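Local coordinates for protein endo-1,4-b-d-mannanase (Trichoderma reesei, PDB 1QNR) that catalyses the endo-hydrolysis of beta-1,4-linked mannan chains as a mannanase of glycoside hydrolase family 5, at residues F240-D245 and Y251-G256; Y277-N282 and A288-T293. One frame throughout, in Å; residues are numbered along the deposited sequence.

Contact 1. Residues F240-D245 and Y251-G256; sequences FHLYPD and YTWGNG. With NAG (2-acetamido-2-deoxy-beta-D-glucopyranose), chain H.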
loop_
_atom_site.group_PDB
_atom_site.type_symbol
_atom_site.label_atom_id
_atom_site.label_comp_id
_atom_site.label_asym_id
_atom_site.label_seq_id
_atom_site.Cartn_x
_atom_site.Cartn_y
_atom_site.Cartn_z
ATOM N N PHE A 240 -8.459 -2.777 1.638
ATOM C CA PHE A 240 -8.719 -4.168 1.196
ATOM C C PHE A 240 -8.241 -4.338 -0.255
ATOM O O PHE A 240 -8.113 -3.337 -0.987
ATOM C CB PHE A 240 -10.166 -4.647 1.325
ATOM C CG PHE A 240 -11.162 -3.861 0.502
ATOM C CD1 PHE A 240 -11.727 -2.700 0.974
ATOM C CD2 PHE A 240 -11.518 -4.314 -0.764
ATOM C CE1 PHE A 240 -12.688 -1.944 0.258
ATOM C CE2 PHE A 240 -12.478 -3.564 -1.548
ATOM C CZ PHE A 240 -13.046 -2.382 -0.995
ATOM N N HIS A 241 -7.845 -5.564 -0.626
ATOM C CA HIS A 241 -7.301 -5.886 -1.957
ATOM C C HIS A 241 -8.219 -6.947 -2.653
ATOM O O HIS A 241 -9.114 -7.396 -1.980
ATOM C CB HIS A 241 -5.862 -6.476 -1.811
ATOM C CG HIS A 241 -4.856 -5.533 -1.142
ATOM N ND1 HIS A 241 -3.544 -5.909 -0.885
ATOM C CD2 HIS A 241 -4.930 -4.281 -0.620
ATOM C CE1 HIS A 241 -2.858 -4.927 -0.344
ATOM N NE2 HIS A 241 -3.702 -3.909 -0.117
ATOM N N LEU A 242 -7.981 -7.193 -3.961
ATOM C CA LEU A 242 -8.951 -8.114 -4.618
ATOM C C LEU A 242 -8.231 -8.807 -5.807
ATOM O O LEU A 242 -7.861 -8.188 -6.819
ATOM C CB LEU A 242 -10.154 -7.377 -5.165
ATOM C CG LEU A 242 -11.157 -8.135 -6.077
ATOM C CD1 LEU A 242 -11.772 -9.335 -5.303
ATOM C CD2 LEU A 242 -12.283 -7.181 -6.543
ATOM N N TYR A 243 -8.129 -10.154 -5.693
ATOM C CA TYR A 243 -7.489 -10.966 -6.745
ATOM C C TYR A 243 -8.182 -12.320 -6.916
ATOM O O TYR A 243 -7.726 -13.344 -6.411
ATOM C CB TYR A 243 -6.004 -11.212 -6.395
ATOM C CG TYR A 243 -5.114 -9.930 -6.450
ATOM C CD1 TYR A 243 -4.696 -9.431 -7.662
ATOM C CD2 TYR A 243 -4.785 -9.305 -5.266
ATOM C CE1 TYR A 243 -3.908 -8.270 -7.695
ATOM C CE2 TYR A 243 -4.044 -8.115 -5.266
ATOM C CZ TYR A 243 -3.583 -7.655 -6.469
ATOM O OH TYR A 243 -2.730 -6.540 -6.555
ATOM N N PRO A 244 -9.325 -12.291 -7.631
ATOM C CA PRO A 244 -10.079 -13.560 -7.865
ATOM C C PRO A 244 -9.223 -14.669 -8.484
ATOM O O PRO A 244 -9.423 -15.860 -8.091
ATOM C CB PRO A 244 -11.191 -13.118 -8.800
ATOM C CG PRO A 244 -11.424 -11.656 -8.466
ATOM C CD PRO A 244 -9.989 -11.143 -8.260
ATOM N N ASP A 245 -8.279 -14.371 -9.377
ATOM C CA ASP A 245 -7.420 -15.436 -9.938
ATOM C C ASP A 245 -6.555 -16.136 -8.926
ATOM O O ASP A 245 -6.230 -17.306 -9.166
ATOM C CB ASP A 245 -6.464 -14.894 -11.032
ATOM C CG ASP A 245 -7.179 -14.229 -12.186
ATOM O OD1 ASP A 245 -7.908 -14.959 -12.848
ATOM O OD2 ASP A 245 -7.009 -13.004 -12.350
ATOM N N TYR A 251 -14.793 -13.402 -11.287
ATOM C CA TYR A 251 -14.618 -11.959 -11.260
ATOM C C TYR A 251 -15.796 -11.220 -10.725
ATOM O O TYR A 251 -15.695 -10.191 -9.982
ATOM C CB TYR A 251 -14.254 -11.467 -12.694
ATOM C CG TYR A 251 -12.917 -11.967 -13.194
ATOM C CD1 TYR A 251 -11.737 -11.890 -12.473
ATOM C CD2 TYR A 251 -12.807 -12.564 -14.490
ATOM C CE1 TYR A 251 -10.531 -12.350 -12.936
ATOM C CE2 TYR A 251 -11.612 -12.995 -14.944
ATOM C CZ TYR A 251 -10.445 -12.889 -14.236
ATOM O OH TYR A 251 -9.249 -13.344 -14.722
ATOM N N THR A 252 -17.067 -11.586 -11.024
ATOM C CA THR A 252 -18.259 -10.869 -10.576
ATOM C C THR A 252 -18.502 -10.928 -9.075
ATOM O O THR A 252 -19.106 -9.985 -8.521
ATOM C CB THR A 252 -19.521 -11.363 -11.350
ATOM O OG1 THR A 252 -19.553 -12.802 -11.089
ATOM C CG2 THR A 252 -19.419 -11.190 -12.836
ATOM N N TRP A 253 -17.899 -11.914 -8.409
ATOM C CA TRP A 253 -17.887 -12.014 -6.938
ATOM C C TRP A 253 -17.203 -10.788 -6.312
ATOM O O TRP A 253 -17.405 -10.438 -5.165
ATOM C CB TRP A 253 -17.165 -13.314 -6.540
ATOM C CG TRP A 253 -16.829 -13.558 -5.090
ATOM C CD1 TRP A 253 -17.589 -14.277 -4.206
ATOM C CD2 TRP A 253 -15.637 -13.146 -4.341
ATOM N NE1 TRP A 253 -16.965 -14.327 -2.983
ATOM C CE2 TRP A 253 -15.769 -13.631 -3.030
ATOM C CE3 TRP A 253 -14.510 -12.396 -4.722
ATOM C CZ2 TRP A 253 -14.809 -13.396 -2.044
ATOM C CZ3 TRP A 253 -13.521 -12.177 -3.742
ATOM C CH2 TRP A 253 -13.691 -12.667 -2.432
ATOM N N GLY A 254 -16.337 -10.092 -7.057
ATOM C CA GLY A 254 -15.631 -8.910 -6.544
ATOM C C GLY A 254 -16.550 -7.767 -6.180
ATOM O O GLY A 254 -16.190 -6.981 -5.285
ATOM N N ASN A 255 -17.724 -7.656 -6.825
ATOM C CA ASN A 255 -18.634 -6.555 -6.473
ATOM C C ASN A 255 -19.123 -6.707 -5.036
ATOM O O ASN A 255 -19.155 -5.719 -4.279
ATOM C CB ASN A 255 -19.836 -6.503 -7.465
ATOM C CG ASN A 255 -19.268 -6.197 -8.845
ATOM O OD1 ASN A 255 -18.759 -5.101 -9.159
ATOM N ND2 ASN A 255 -19.245 -7.192 -9.768
ATOM N N GLY A 256 -19.532 -7.930 -4.626
ATOM C CA GLY A 256 -19.963 -8.145 -3.240
ATOM C C GLY A 256 -18.818 -7.943 -2.236
ATOM O O GLY A 256 -19.022 -7.503 -1.101
HETATM C C1 NAG H . -20.130 -16.559 -10.052
HETATM C C2 NAG H . -21.333 -16.662 -10.933
HETATM C C3 NAG H . -22.638 -16.305 -10.237
HETATM C C4 NAG H . -22.566 -16.811 -8.784
HETATM C C5 NAG H . -21.353 -16.199 -8.027
HETATM C C6 NAG H . -21.315 -16.692 -6.593
HETATM C C7 NAG H . -20.523 -16.117 -13.247
HETATM C C8 NAG H . -20.694 -15.154 -14.371
HETATM N N2 NAG H . -21.210 -15.785 -12.126
HETATM O O3 NAG H . -23.699 -16.906 -10.992
HETATM O O4 NAG H . -23.747 -16.418 -8.040
HETATM O O5 NAG H . -20.147 -16.589 -8.639
HETATM O O6 NAG H . -20.142 -16.425 -5.933
HETATM O O7 NAG H . -19.884 -17.071 -13.316
#

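Contact 2. Residues Y277-N282 and A288-T293; sequences YGAQQN and APWQTT. With SO4 (sulfate ion), chain C.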
loop_
_atom_site.group_PDB
_atom_site.type_symbol
_atom_site.label_atom_id
_atom_site.label_comp_id
_atom_site.label_asym_id
_atom_site.label_seq_id
_atom_site.Cartn_x
_atom_site.Cartn_y
_atom_site.Cartn_z
ATOM N N TYR A 277 -6.130 -4.141 -6.902
ATOM C CA TYR A 277 -7.044 -5.093 -7.576
ATOM C C TYR A 277 -6.504 -5.385 -8.982
ATOM O O TYR A 277 -5.850 -4.538 -9.600
ATOM C CB TYR A 277 -8.481 -4.560 -7.659
ATOM C CG TYR A 277 -8.659 -3.214 -8.312
ATOM C CD1 TYR A 277 -8.856 -3.018 -9.693
ATOM C CD2 TYR A 277 -8.675 -2.020 -7.545
ATOM C CE1 TYR A 277 -9.052 -1.776 -10.257
ATOM C CE2 TYR A 277 -8.867 -0.773 -8.100
ATOM C CZ TYR A 277 -9.046 -0.615 -9.469
ATOM O OH TYR A 277 -9.230 0.640 -10.055
ATOM N N GLY A 278 -6.867 -6.566 -9.499
ATOM C CA GLY A 278 -6.518 -6.856 -10.907
ATOM C C GLY A 278 -7.244 -8.128 -11.341
ATOM O O GLY A 278 -7.524 -9.020 -10.512
ATOM N N ALA A 279 -7.420 -8.244 -12.650
ATOM C CA ALA A 279 -7.940 -9.477 -13.308
ATOM C C ALA A 279 -6.943 -9.870 -14.373
ATOM O O ALA A 279 -6.602 -9.043 -15.227
ATOM C CB ALA A 279 -9.316 -9.194 -13.918
ATOM N N GLN A 280 -6.504 -11.151 -14.410
ATOM C CA GLN A 280 -5.499 -11.517 -15.432
ATOM C C GLN A 280 -6.130 -11.590 -16.822
ATOM O O GLN A 280 -5.394 -11.301 -17.801
ATOM C CB GLN A 280 -4.875 -12.883 -15.066
ATOM C CG GLN A 280 -3.812 -12.646 -13.990
ATOM C CD GLN A 280 -2.944 -13.826 -13.635
ATOM O OE1 GLN A 280 -2.604 -14.082 -12.468
ATOM N NE2 GLN A 280 -2.560 -14.599 -14.640
ATOM N N GLN A 281 -7.368 -12.059 -16.881
ATOM C CA GLN A 281 -7.979 -12.131 -18.236
ATOM C C GLN A 281 -8.909 -10.951 -18.460
ATOM O O GLN A 281 -9.652 -10.505 -17.554
ATOM C CB GLN A 281 -8.732 -13.483 -18.359
ATOM C CG GLN A 281 -8.008 -14.719 -17.817
ATOM C CD GLN A 281 -6.732 -15.118 -18.537
ATOM O OE1 GLN A 281 -5.598 -15.424 -18.137
ATOM N NE2 GLN A 281 -7.013 -15.143 -19.860
ATOM N N ASN A 282 -8.905 -10.334 -19.668
ATOM C CA ASN A 282 -9.780 -9.261 -20.063
ATOM C C ASN A 282 -10.019 -8.207 -18.967
ATOM O O ASN A 282 -11.150 -7.937 -18.533
ATOM C CB ASN A 282 -11.140 -9.882 -20.468
ATOM C CG ASN A 282 -10.981 -10.994 -21.534
ATOM O OD1 ASN A 282 -11.177 -12.171 -21.127
ATOM N ND2 ASN A 282 -10.512 -10.538 -22.687
ATOM N N ALA A 288 -13.704 -2.894 -14.959
ATOM C CA ALA A 288 -14.564 -1.696 -15.052
ATOM C C ALA A 288 -15.762 -1.758 -14.112
ATOM O O ALA A 288 -16.122 -0.768 -13.431
ATOM C CB ALA A 288 -14.949 -1.454 -16.543
ATOM N N PRO A 289 -16.511 -2.882 -14.006
ATOM C CA PRO A 289 -17.624 -2.968 -13.053
ATOM C C PRO A 289 -17.210 -2.776 -11.583
ATOM O O PRO A 289 -17.965 -2.172 -10.786
ATOM C CB PRO A 289 -18.228 -4.363 -13.326
ATOM C CG PRO A 289 -17.788 -4.732 -14.700
ATOM C CD PRO A 289 -16.410 -4.086 -14.889
ATOM N N TRP A 290 -15.989 -3.237 -11.244
ATOM C CA TRP A 290 -15.483 -3.009 -9.877
ATOM C C TRP A 290 -15.266 -1.519 -9.538
ATOM O O TRP A 290 -15.601 -1.065 -8.456
ATOM C CB TRP A 290 -14.168 -3.761 -9.649
ATOM C CG TRP A 290 -14.153 -5.251 -9.853
ATOM C CD1 TRP A 290 -15.237 -6.148 -9.871
ATOM C CD2 TRP A 290 -13.013 -6.064 -10.033
ATOM N NE1 TRP A 290 -14.815 -7.414 -10.097
ATOM C CE2 TRP A 290 -13.418 -7.424 -10.174
ATOM C CE3 TRP A 290 -11.603 -5.816 -10.036
ATOM C CZ2 TRP A 290 -12.536 -8.474 -10.384
ATOM C CZ3 TRP A 290 -10.717 -6.853 -10.214
ATOM C CH2 TRP A 290 -11.172 -8.197 -10.365
ATOM N N GLN A 291 -14.726 -0.803 -10.534
ATOM C CA GLN A 291 -14.483 0.648 -10.341
ATOM C C GLN A 291 -15.842 1.335 -10.206
ATOM O O GLN A 291 -15.947 2.191 -9.311
ATOM C CB GLN A 291 -13.758 1.183 -11.607
ATOM C CG GLN A 291 -12.356 0.596 -11.754
ATOM C CD GLN A 291 -11.606 1.245 -12.916
ATOM O OE1 GLN A 291 -12.238 1.543 -13.986
ATOM N NE2 GLN A 291 -10.301 1.395 -12.733
ATOM N N THR A 292 -16.869 0.930 -10.993
ATOM C CA THR A 292 -18.176 1.577 -10.793
ATOM C C THR A 292 -18.794 1.225 -9.452
ATOM O O THR A 292 -19.375 2.120 -8.768
ATOM C CB THR A 292 -19.122 1.107 -11.936
ATOM O OG1 THR A 292 -18.607 1.659 -13.162
ATOM C CG2 THR A 292 -20.560 1.596 -11.708
ATOM N N THR A 293 -18.701 -0.020 -8.999
ATOM C CA THR A 293 -19.199 -0.370 -7.667
ATOM C C THR A 293 -18.530 0.473 -6.590
ATOM O O THR A 293 -19.191 1.025 -5.683
ATOM C CB THR A 293 -19.053 -1.884 -7.450
ATOM O OG1 THR A 293 -19.807 -2.629 -8.438
ATOM C CG2 THR A 293 -19.469 -2.336 -6.053
HETATM S S SO4 C . -10.405 -6.682 -22.501
HETATM O O1 SO4 C . -9.192 -6.084 -21.699
HETATM O O2 SO4 C . -9.987 -7.939 -23.185
HETATM O O3 SO4 C . -10.827 -5.692 -23.553
HETATM O O4 SO4 C . -11.581 -6.905 -21.632
#

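Contact 1. Residues F240-D245 and Y251-G256
Leu242 and Trp253 run antiparallel alongside one another, and the indole offers its edge: Leu242 CD1 lies 3.7 Å from CZ3 of Trp253, near the ring plane. With CG of Leu242 anti to its own nitrogen (chi1 170°), the second methyl reaches the backbone of the facing helix, CD2 standing 3.8 Å from Gly254 CA. A beta carbon built on Gly254 would fall 2.8 Å from Leu242 CD2, so this close approach depends on a bare backbone. The next apolar pair joins Pro244 to Tyr251, the proline side chain set roughly perpendicular to the line of the tyrosine; Pro244 CB sits 3.9 Å from Tyr251 CD1.

The polar part is formed by Asp245 and Tyr251. The hydroxyl of Tyr251 gives a weak hydrogen bond to Asp245, OH to OD1 2.8 Å. The carboxylate stands steeply to the ring, their planes 79° apart, and its other oxygen, OD2, meets the ring edge in plane, 3.6 Å from CE1 of Tyr251. Stronger support comes from the loop beyond: Gln280 N bonds Asp245 OD2, and Gln281 N bonds Tyr251 OH.

Within 251-256, the carbonyl of Thr252 is gripped twice, by the backbone N of Asn255 and by its side chain, ND2 to Thr252 O 3.1 Å. On the glycan side, the N-acetylglucosamine places O6 3.8 Å from Trp253 CD1, at the indole edge; Asn250-Tyr251-Thr252 fits the N-glycosylation sequon.

In a family 5 barrel this contact ties the C-terminal end of strand 238-242 to the start of helix 253-267. Its chemistry is graded, a leucine against an indole edge and a glycine of the helix inside and an acid with a phenol further out, which suggests that shape sets the inner spacing, while two backbone N-H groups, one on the acid and one on the phenol, steady the polar end.

Contact 2. Residues Y277-N282 and A288-T293
The beta-alpha loop that follows strand 272-277 of the barrel folds back on its own helix, 283-295, bringing Tyr277 against Trp290 and Gln291. CG of Tyr277, set between backbone N and carbonyl carbon (chi1 55°), turns the phenol toward this helix. Gln291 NE2 donates to Tyr277 OH over 3.0 Å, nearly straight at 175° and with the hydroxyl in the amide plane; the amide stands 82° from the phenol ring. Asp303 OD1 is a further partner of this hydroxyl, and Leu335 O of the amide nitrogen, so both buried groups are held from two quarters. In this strand-loop-helix unit of the (beta/alpha)8 fold, Trp290 supplies the apolar filling, edge-on: its CE3 lies 3.9 Å from Tyr277 CD1, its CH2 3.7 Å from Gly278 O. The methyl of Ala279 adds an oblique touch, CB to Trp290 CH2 4.1 Å. An alanine at Tyr277 is likely to leave the Gln291 amide without its in-plane acceptor and to open a gap beside the indole edge. Asn282 ND2 bonds sulfate O2 at 2.7 Å; the ion, probably from the crystallisation liquor, is also bound by Cys284 N and Thr285 OG1 where helix 283-295 begins.

In the fold
Contacts 1 and 2 come from consecutive beta-alpha units of the barrel, their centres 8 Å apart. The acid of contact 1 joins the short helix 244-247 to the loop after strand 272-277, while Asn255 OD1 and Thr293 OG1, probably hydrogen-bonded at 2.8 Å, join the two longer helices. Between these ties Tyr251 CE1 packs 3.5 Å from Ala279 CB, and the indole NE1 of Trp290 is hydrogen-bonded to Tyr251 O. Both contacts follow C-terminal ends of barrel strands, the side on which family 5 enzymes carry their active sites; consistent with this, a bound beta-D-mannopyranose touches Tyr243, which also bonds Glu276, and the side chain of Leu242 is about 9 Å from a mannopyranose.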